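Local coordinates for FIG000988: Predicted permease (Vibrio cholerae, PDB 6MJP), which probably forms, as a permease subunit of the LptBFG ABC transporter, part of the membrane path that moves lipopolysaccharide from the inner towards the outer membrane, at residues Ser14-Phe19 against Ser67-Gly71; Ser186-Ser192 against Leu207-Tyr213. All blocks are in the same frame, centred on the assembly; numbering follows the deposited sequence.

Interaction 1 of 2, residues Ser14-Phe19 against Ser67-Gly71; sequences SQFAIF and SLYIG
Two helical turns from predicted transmembrane helices cross obliquely, more antiparallel than parallel, their local axes 8.3 Å apart and their N-to-C directions at 126°. Both backbones are regular alpha-helix, in a register that sets Gln15 CA 4.3 Å from Gly71 CA and Phe19 CA 5.5 Å from Ser67 CA. Ser67 (chi1 t) points into the interface; its OG lies 3.5 Å from Phe19 CB, near the plane of that ring, and 3.6 Å from Gln15 O. Leu68 starts out away from the partner, but its CD1 meets Gln15 OE1 at 3.5 Å because Gln15 is extended (chi1 and chi2 t). Ile70 offers CG2 to Ile18 CD1 at 3.7 Å, Ile18 being in the mt rotamer. At Gly71 the missing side chain allows the close backbone approach, and Ile18 CD1 rests 3.6 Å from Gly71 CA. Such small-residue packing is common between membrane helices. The side chains of Leu68 and Tyr69 pack on helix 260-286, while Ile70 reaches Met299 of helix 299-321.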
ATOM      1  N   SER D  14       1.871 -18.652  13.824  1.00115.80           N
ATOM      2  CA  SER D  14       1.748 -17.443  13.009  1.00120.17           C
ATOM      3  C   SER D  14       2.917 -17.276  12.035  1.00125.55           C
ATOM      4  O   SER D  14       2.710 -16.970  10.854  1.00125.99           O
ATOM      5  CB  SER D  14       1.652 -16.220  13.925  1.00117.95           C
ATOM      6  OG  SER D  14       0.535 -16.293  14.805  1.00127.44           O
ATOM      7  N   GLN D  15       4.153 -17.457  12.522  1.00128.63           N
ATOM      8  CA  GLN D  15       5.342 -17.303  11.678  1.00120.05           C
ATOM      9  C   GLN D  15       5.289 -18.187  10.432  1.00120.24           C
ATOM     10  O   GLN D  15       5.468 -17.700   9.311  1.00117.31           O
ATOM     11  CB  GLN D  15       6.607 -17.618  12.480  1.00108.81           C
ATOM     12  CG  GLN D  15       7.867 -17.484  11.631  1.00104.13           C
ATOM     13  CD  GLN D  15       9.136 -18.009  12.291  1.00105.42           C
ATOM     14  OE1 GLN D  15       9.110 -18.560  13.392  1.00110.62           O
ATOM     15  NE2 GLN D  15      10.262 -17.840  11.604  1.00102.43           N
ATOM     16  N   PHE D  16       5.091 -19.500  10.615  1.00122.28           N
ATOM     17  CA  PHE D  16       4.977 -20.403   9.469  1.00125.52           C
ATOM     18  C   PHE D  16       3.878 -19.955   8.512  1.00119.96           C
ATOM     19  O   PHE D  16       4.073 -19.965   7.291  1.00118.78           O
ATOM     20  CB  PHE D  16       4.714 -21.835   9.940  1.00134.72           C
ATOM     21  CG  PHE D  16       5.930 -22.523  10.489  1.00142.68           C
ATOM     22  CD1 PHE D  16       7.184 -21.977  10.289  1.00142.53           C
ATOM     23  CD2 PHE D  16       5.826 -23.713  11.204  1.00147.19           C
ATOM     24  CE1 PHE D  16       8.316 -22.593  10.789  1.00147.30           C
ATOM     25  CE2 PHE D  16       6.959 -24.337  11.710  1.00147.40           C
ATOM     26  CZ  PHE D  16       8.205 -23.775  11.501  1.00148.81           C
ATOM     27  N   ALA D  17       2.716 -19.568   9.049  1.00120.89           N
ATOM     28  CA  ALA D  17       1.626 -19.070   8.214  1.00121.11           C
ATOM     29  C   ALA D  17       2.093 -17.927   7.321  1.00119.17           C
ATOM     30  O   ALA D  17       1.902 -17.956   6.099  1.00124.71           O
ATOM     31  CB  ALA D  17       0.465 -18.618   9.098  1.00122.29           C
ATOM     32  N   ILE D  18       2.716 -16.911   7.926  1.00118.08           N
ATOM     33  CA  ILE D  18       3.204 -15.747   7.184  1.00118.41           C
ATOM     34  C   ILE D  18       4.232 -16.164   6.139  1.00118.47           C
ATOM     35  O   ILE D  18       4.240 -15.652   5.013  1.00121.28           O
ATOM     36  CB  ILE D  18       3.785 -14.711   8.167  1.00114.06           C
ATOM     37  CG1 ILE D  18       2.695 -14.179   9.095  1.00119.64           C
ATOM     38  CG2 ILE D  18       4.447 -13.566   7.437  1.00108.54           C
ATOM     39  CD1 ILE D  18       3.181 -13.102  10.041  1.00120.39           C
ATOM     40  N   PHE D  19       5.123 -17.091   6.498  1.00116.13           N
ATOM     41  CA  PHE D  19       6.072 -17.637   5.534  1.00115.32           C
ATOM     42  C   PHE D  19       5.355 -18.299   4.364  1.00126.95           C
ATOM     43  O   PHE D  19       5.710 -18.074   3.202  1.00131.97           O
ATOM     44  CB  PHE D  19       6.985 -18.638   6.230  1.00114.75           C
ATOM     45  CG  PHE D  19       8.018 -19.240   5.332  1.00117.67           C
ATOM     46  CD1 PHE D  19       9.215 -18.586   5.119  1.00119.80           C
ATOM     47  CD2 PHE D  19       7.802 -20.465   4.708  1.00124.73           C
ATOM     48  CE1 PHE D  19      10.183 -19.129   4.297  1.00126.42           C
ATOM     49  CE2 PHE D  19       8.769 -21.015   3.882  1.00131.32           C
ATOM     50  CZ  PHE D  19       9.960 -20.344   3.677  1.00130.65           C
ATOM     51  N   SER D  67       9.958 -12.840   7.813  1.00117.10           N
ATOM     52  CA  SER D  67       9.020 -13.855   8.274  1.00113.34           C
ATOM     53  C   SER D  67       8.898 -13.839   9.791  1.00111.58           C
ATOM     54  O   SER D  67       7.806 -13.645  10.342  1.00108.00           O
ATOM     55  CB  SER D  67       9.480 -15.224   7.775  1.00117.78           C
ATOM     56  OG  SER D  67       8.596 -16.241   8.184  1.00122.71           O
ATOM     57  N   LEU D  68      10.023 -14.029  10.482  1.00112.99           N
ATOM     58  CA  LEU D  68      10.037 -14.002  11.941  1.00106.79           C
ATOM     59  C   LEU D  68       9.684 -12.620  12.484  1.00101.65           C
ATOM     60  O   LEU D  68       8.982 -12.508  13.497  1.00107.14           O
ATOM     61  CB  LEU D  68      11.408 -14.440  12.443  1.00107.80           C
ATOM     62  CG  LEU D  68      11.526 -14.551  13.959  1.00106.40           C
ATOM     63  CD1 LEU D  68      10.502 -15.536  14.487  1.00108.96           C
ATOM     64  CD2 LEU D  68      12.920 -14.972  14.348  1.00108.71           C
ATOM     65  N   TYR D  69      10.172 -11.563  11.829  1.00 99.66           N
ATOM     66  CA  TYR D  69       9.868 -10.184  12.211  1.00 97.11           C
ATOM     67  C   TYR D  69       8.366  -9.927  12.291  1.00 95.61           C
ATOM     68  O   TYR D  69       7.851  -9.497  13.328  1.00 91.69           O
ATOM     69  CB  TYR D  69      10.523  -9.253  11.189  1.00100.34           C
ATOM     70  CG  TYR D  69      10.520  -7.753  11.444  1.00 95.81           C
ATOM     71  CD1 TYR D  69      11.357  -7.176  12.391  1.00 90.70           C
ATOM     72  CD2 TYR D  69       9.743  -6.906  10.661  1.00 98.03           C
ATOM     73  CE1 TYR D  69      11.379  -5.792  12.585  1.00 89.22           C
ATOM     74  CE2 TYR D  69       9.757  -5.537  10.844  1.00 97.19           C
ATOM     75  CZ  TYR D  69      10.570  -4.981  11.801  1.00 92.89           C
ATOM     76  OH  TYR D  69      10.553  -3.610  11.950  1.00 91.40           O
ATOM     77  N   ILE D  70       7.651 -10.146  11.181  1.00 99.16           N
ATOM     78  CA  ILE D  70       6.212  -9.903  11.179  1.00 95.02           C
ATOM     79  C   ILE D  70       5.511 -10.923  12.056  1.00 97.40           C
ATOM     80  O   ILE D  70       4.501 -10.611  12.702  1.00 95.39           O
ATOM     81  CB  ILE D  70       5.659  -9.924   9.746  1.00 93.85           C
ATOM     82  CG1 ILE D  70       6.413  -8.924   8.886  1.00 95.95           C
ATOM     83  CG2 ILE D  70       4.191  -9.554   9.725  1.00 94.76           C
ATOM     84  CD1 ILE D  70       6.347  -7.516   9.426  1.00 98.90           C
ATOM     85  N   GLY D  71       6.035 -12.148  12.101  1.00101.15           N
ATOM     86  CA  GLY D  71       5.412 -13.177  12.912  1.00 99.98           C
ATOM     87  C   GLY D  71       5.299 -12.765  14.363  1.00101.31           C
ATOM     88  O   GLY D  71       4.212 -12.773  14.947  1.00104.30           O
TER

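Interaction 2 of 2, residues Ser186-Ser192 against Leu207-Tyr213; sequences SVMFSHS and LYDGTRY
Paired backbone hydrogen bonds join antiparallel strands 186-190 and 210-213, whose local axes lie 4.5 Å apart at 172°. In the hydrogen-bonded pair Val187-Tyr213, Val187 N reaches Tyr213 O at 2.8 Å and Tyr213 N reaches Val187 O at 2.7 Å; in Phe189-Thr211, Phe189 N to Thr211 O and Thr211 N to Phe189 O are both 3.0 Å. Met188 and Arg212 form the non-hydrogen-bonded pair between them, CA to CA 3.9 Å. The first segment turns a corner at His191, near the corner at Asp209 (phi/psi 55/72) that leads into strand 210-213. Here His191 and Ser192 face Tyr208 in a classic beta bulge: His191 N donates to Tyr208 O at 3.2 Å, and Tyr208 N to Ser192 O at a very short 2.5 Å. His191 ND1 (chi1 m) bonds Asp209 O at 3.1 Å. Gly210 fits where a CB would clash with Ser190 CA and Phe189 O.

The corners pass the pairing from one antiparallel sheet to another, consistent with the family's periplasmic beta-jellyroll. On one face, Met188 (chi1 p) lays CE over the extended Arg212 guanidinium, 3.5 Å from Arg212 CD, and sets CG 3.8 Å from Leu207 CD1. The other carries Val187, Phe189, Thr211 and Tyr213, with Thr211 OG1 hydrogen-bonded to Tyr213 OH at 2.6 Å. Main-chain bonds thus join the strands, while Phe189 and Arg212, on opposite faces, meet Phe177 of LptG and, through cation-pi, Phe42 of LptC.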
ATOM      1  N   SER D 186      24.859  10.788 -42.707  1.00126.85           N
ATOM      2  CA  SER D 186      24.188   9.811 -43.539  1.00123.03           C
ATOM      3  C   SER D 186      22.815   9.526 -42.958  1.00116.28           C
ATOM      4  O   SER D 186      22.513   9.883 -41.817  1.00117.12           O
ATOM      5  CB  SER D 186      25.010   8.525 -43.647  1.00127.80           C
ATOM      6  OG  SER D 186      25.283   8.011 -42.352  1.00129.65           O
ATOM      7  N   VAL D 187      21.981   8.895 -43.782  1.00116.29           N
ATOM      8  CA  VAL D 187      20.659   8.413 -43.402  1.00118.21           C
ATOM      9  C   VAL D 187      20.450   7.117 -44.172  1.00126.59           C
ATOM     10  O   VAL D 187      20.534   7.110 -45.406  1.00133.44           O
ATOM     11  CB  VAL D 187      19.538   9.422 -43.730  1.00116.68           C
ATOM     12  CG1 VAL D 187      18.181   8.742 -43.683  1.00117.38           C
ATOM     13  CG2 VAL D 187      19.556  10.601 -42.777  1.00110.85           C
ATOM     14  N   MET D 188      20.206   6.017 -43.457  1.00131.10           N
ATOM     15  CA  MET D 188      19.983   4.727 -44.095  1.00134.72           C
ATOM     16  C   MET D 188      18.666   4.136 -43.624  1.00128.44           C
ATOM     17  O   MET D 188      18.251   4.351 -42.484  1.00128.60           O
ATOM     18  CB  MET D 188      21.126   3.746 -43.816  1.00138.89           C
ATOM     19  CG  MET D 188      21.347   3.390 -42.368  1.00138.67           C
ATOM     20  SD  MET D 188      23.044   2.831 -42.178  1.00140.90           S
ATOM     21  CE  MET D 188      23.864   4.396 -41.859  1.00147.92           C
ATOM     22  N   PHE D 189      18.022   3.388 -44.520  1.00132.46           N
ATOM     23  CA  PHE D 189      16.727   2.768 -44.283  1.00133.19           C
ATOM     24  C   PHE D 189      16.751   1.355 -44.839  1.00138.40           C
ATOM     25  O   PHE D 189      17.077   1.154 -46.012  1.00140.90           O
ATOM     26  CB  PHE D 189      15.600   3.560 -44.944  1.00135.16           C
ATOM     27  CG  PHE D 189      14.231   3.133 -44.509  1.00141.02           C
ATOM     28  CD1 PHE D 189      13.660   3.680 -43.376  1.00140.39           C
ATOM     29  CD2 PHE D 189      13.514   2.181 -45.220  1.00146.25           C
ATOM     30  CE1 PHE D 189      12.406   3.295 -42.959  1.00136.54           C
ATOM     31  CE2 PHE D 189      12.255   1.791 -44.803  1.00146.93           C
ATOM     32  CZ  PHE D 189      11.703   2.355 -43.669  1.00140.15           C
ATOM     33  N   SER D 190      16.387   0.381 -44.010  1.00144.73           N
ATOM     34  CA  SER D 190      16.406  -1.009 -44.446  1.00152.90           C
ATOM     35  C   SER D 190      15.075  -1.693 -44.154  1.00153.40           C
ATOM     36  O   SER D 190      14.089  -1.034 -43.802  1.00151.64           O
ATOM     37  CB  SER D 190      17.556  -1.756 -43.773  1.00155.35           C
ATOM     38  OG  SER D 190      17.319  -1.904 -42.389  1.00153.46           O
ATOM     39  N   HIS D 191      15.019  -3.008 -44.316  1.00154.59           N
ATOM     40  CA  HIS D 191      13.790  -3.735 -44.045  1.00155.37           C
ATOM     41  C   HIS D 191      13.839  -4.476 -42.713  1.00158.82           C
ATOM     42  O   HIS D 191      12.822  -4.557 -42.020  1.00159.80           O
ATOM     43  CB  HIS D 191      13.487  -4.710 -45.195  1.00153.11           C
ATOM     44  CG  HIS D 191      12.802  -4.080 -46.375  1.00150.04           C
ATOM     45  ND1 HIS D 191      13.467  -3.747 -47.538  1.00146.94           N
ATOM     46  CD2 HIS D 191      11.507  -3.739 -46.575  1.00148.27           C
ATOM     47  CE1 HIS D 191      12.611  -3.222 -48.399  1.00147.03           C
ATOM     48  NE2 HIS D 191      11.415  -3.206 -47.839  1.00147.86           N
ATOM     49  N   SER D 192      15.012  -4.975 -42.318  1.00162.40           N
ATOM     50  CA  SER D 192      15.194  -5.769 -41.108  1.00164.04           C
ATOM     51  C   SER D 192      16.645  -5.663 -40.645  1.00165.46           C
ATOM     52  O   SER D 192      17.561  -5.609 -41.468  1.00174.61           O
ATOM     53  CB  SER D 192      14.818  -7.235 -41.355  1.00167.02           C
ATOM     54  OG  SER D 192      13.538  -7.346 -41.950  1.00170.46           O
ATOM     55  N   LEU D 207      22.075  -4.230 -40.438  1.00152.81           N
ATOM     56  CA  LEU D 207      20.883  -3.937 -41.227  1.00149.55           C
ATOM     57  C   LEU D 207      20.818  -4.847 -42.450  1.00156.83           C
ATOM     58  O   LEU D 207      21.845  -5.153 -43.061  1.00162.10           O
ATOM     59  CB  LEU D 207      20.855  -2.469 -41.684  1.00145.29           C
ATOM     60  CG  LEU D 207      20.550  -1.423 -40.608  1.00144.62           C
ATOM     61  CD1 LEU D 207      20.275  -0.071 -41.230  1.00140.51           C
ATOM     62  CD2 LEU D 207      19.373  -1.860 -39.758  1.00149.74           C
ATOM     63  N   TYR D 208      19.603  -5.254 -42.839  1.00158.09           N
ATOM     64  CA  TYR D 208      19.425  -6.210 -43.938  1.00158.83           C
ATOM     65  C   TYR D 208      18.501  -5.643 -45.011  1.00156.77           C
ATOM     66  O   TYR D 208      17.437  -5.107 -44.687  1.00154.31           O
ATOM     67  CB  TYR D 208      18.854  -7.541 -43.429  1.00157.96           C
ATOM     68  CG  TYR D 208      19.676  -8.239 -42.367  1.00158.20           C
ATOM     69  CD1 TYR D 208      21.068  -8.204 -42.385  1.00159.55           C
ATOM     70  CD2 TYR D 208      19.054  -8.945 -41.352  1.00162.74           C
ATOM     71  CE1 TYR D 208      21.809  -8.856 -41.412  1.00162.88           C
ATOM     72  CE2 TYR D 208      19.780  -9.597 -40.379  1.00171.12           C
ATOM     73  CZ  TYR D 208      21.153  -9.551 -40.410  1.00170.90           C
ATOM     74  OH  TYR D 208      21.858 -10.208 -39.428  1.00176.12           O
ATOM     75  N   ASP D 209      18.890  -5.782 -46.284  1.00150.01           N
ATOM     76  CA  ASP D 209      18.036  -5.338 -47.383  1.00145.30           C
ATOM     77  C   ASP D 209      17.634  -3.870 -47.260  1.00133.36           C
ATOM     78  O   ASP D 209      16.472  -3.569 -46.973  1.00134.17           O
ATOM     79  CB  ASP D 209      16.772  -6.215 -47.463  1.00149.11           C
ATOM     80  CG  ASP D 209      16.062  -6.126 -48.823  1.00148.48           C
ATOM     81  OD1 ASP D 209      16.499  -5.347 -49.706  1.00144.03           O
ATOM     82  OD2 ASP D 209      15.065  -6.860 -49.022  1.00150.36           O
ATOM     83  N   GLY D 210      18.568  -2.953 -47.483  1.00129.04           N
ATOM     84  CA  GLY D 210      18.236  -1.547 -47.466  1.00127.32           C
ATOM     85  C   GLY D 210      19.149  -0.731 -48.358  1.00129.01           C
ATOM     86  O   GLY D 210      19.902  -1.271 -49.172  1.00130.44           O
ATOM     87  N   THR D 211      19.063   0.590 -48.202  1.00125.96           N
ATOM     88  CA  THR D 211      19.925   1.532 -48.907  1.00130.58           C
ATOM     89  C   THR D 211      20.379   2.606 -47.924  1.00130.84           C
ATOM     90  O   THR D 211      19.603   3.034 -47.063  1.00124.83           O
ATOM     91  CB  THR D 211      19.204   2.163 -50.117  1.00133.21           C
ATOM     92  OG1 THR D 211      17.933   2.677 -49.707  1.00136.24           O
ATOM     93  CG2 THR D 211      18.961   1.122 -51.178  1.00135.22           C
ATOM     94  N   ARG D 212      21.644   3.005 -48.020  1.00136.07           N
ATOM     95  CA  ARG D 212      22.202   4.071 -47.197  1.00130.97           C
ATOM     96  C   ARG D 212      22.468   5.294 -48.062  1.00123.43           C
ATOM     97  O   ARG D 212      22.970   5.165 -49.180  1.00134.35           O
ATOM     98  CB  ARG D 212      23.499   3.627 -46.521  1.00135.65           C
ATOM     99  CG  ARG D 212      24.330   4.776 -46.011  1.00137.05           C
ATOM    100  CD  ARG D 212      25.398   4.311 -45.058  1.00138.93           C
ATOM    101  NE  ARG D 212      26.113   5.444 -44.485  1.00144.01           N
ATOM    102  CZ  ARG D 212      26.981   5.354 -43.486  1.00150.01           C
ATOM    103  NH1 ARG D 212      27.245   4.176 -42.939  1.00152.59           N
ATOM    104  NH2 ARG D 212      27.585   6.442 -43.035  1.00154.05           N
ATOM    105  N   TYR D 213      22.129   6.479 -47.548  1.00118.34           N
ATOM    106  CA  TYR D 213      22.255   7.736 -48.287  1.00118.09           C
ATOM    107  C   TYR D 213      23.196   8.661 -47.524  1.00120.61           C
ATOM    108  O   TYR D 213      22.820   9.205 -46.481  1.00123.90           O
ATOM    109  CB  TYR D 213      20.884   8.390 -48.494  1.00115.44           C
ATOM    110  CG  TYR D 213      19.843   7.465 -49.101  1.00118.42           C
ATOM    111  CD1 TYR D 213      19.124   6.578 -48.310  1.00122.05           C
ATOM    112  CD2 TYR D 213      19.579   7.477 -50.466  1.00123.83           C
ATOM    113  CE1 TYR D 213      18.180   5.726 -48.860  1.00124.64           C
ATOM    114  CE2 TYR D 213      18.638   6.628 -51.024  1.00124.10           C
ATOM    115  CZ  TYR D 213      17.940   5.757 -50.220  1.00125.23           C
ATOM    116  OH  TYR D 213      17.004   4.914 -50.772  1.00129.21           O
TER

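How the interactions relate
Interaction 1 lies among the predicted transmembrane helices and interaction 2 in the beta-rich region that follows helix 95-134 and precedes helix 260-286, on opposite sides of the chain's centre. Their centres are 59 Å apart and their nearest atoms about 46 Å, so neither touches the other. One is a helix crossing beside bound detergent: the side chain of Ile18 is about 4 Å from 6-cyclohexylhexyl beta-D-glucopyranoside, whose pocket includes Glu10 on the same helix 2-36. The other is held by a strand ladder and borders LptG and LptC, whereas no other protein chain touches the 14-19 and 67-71 segments.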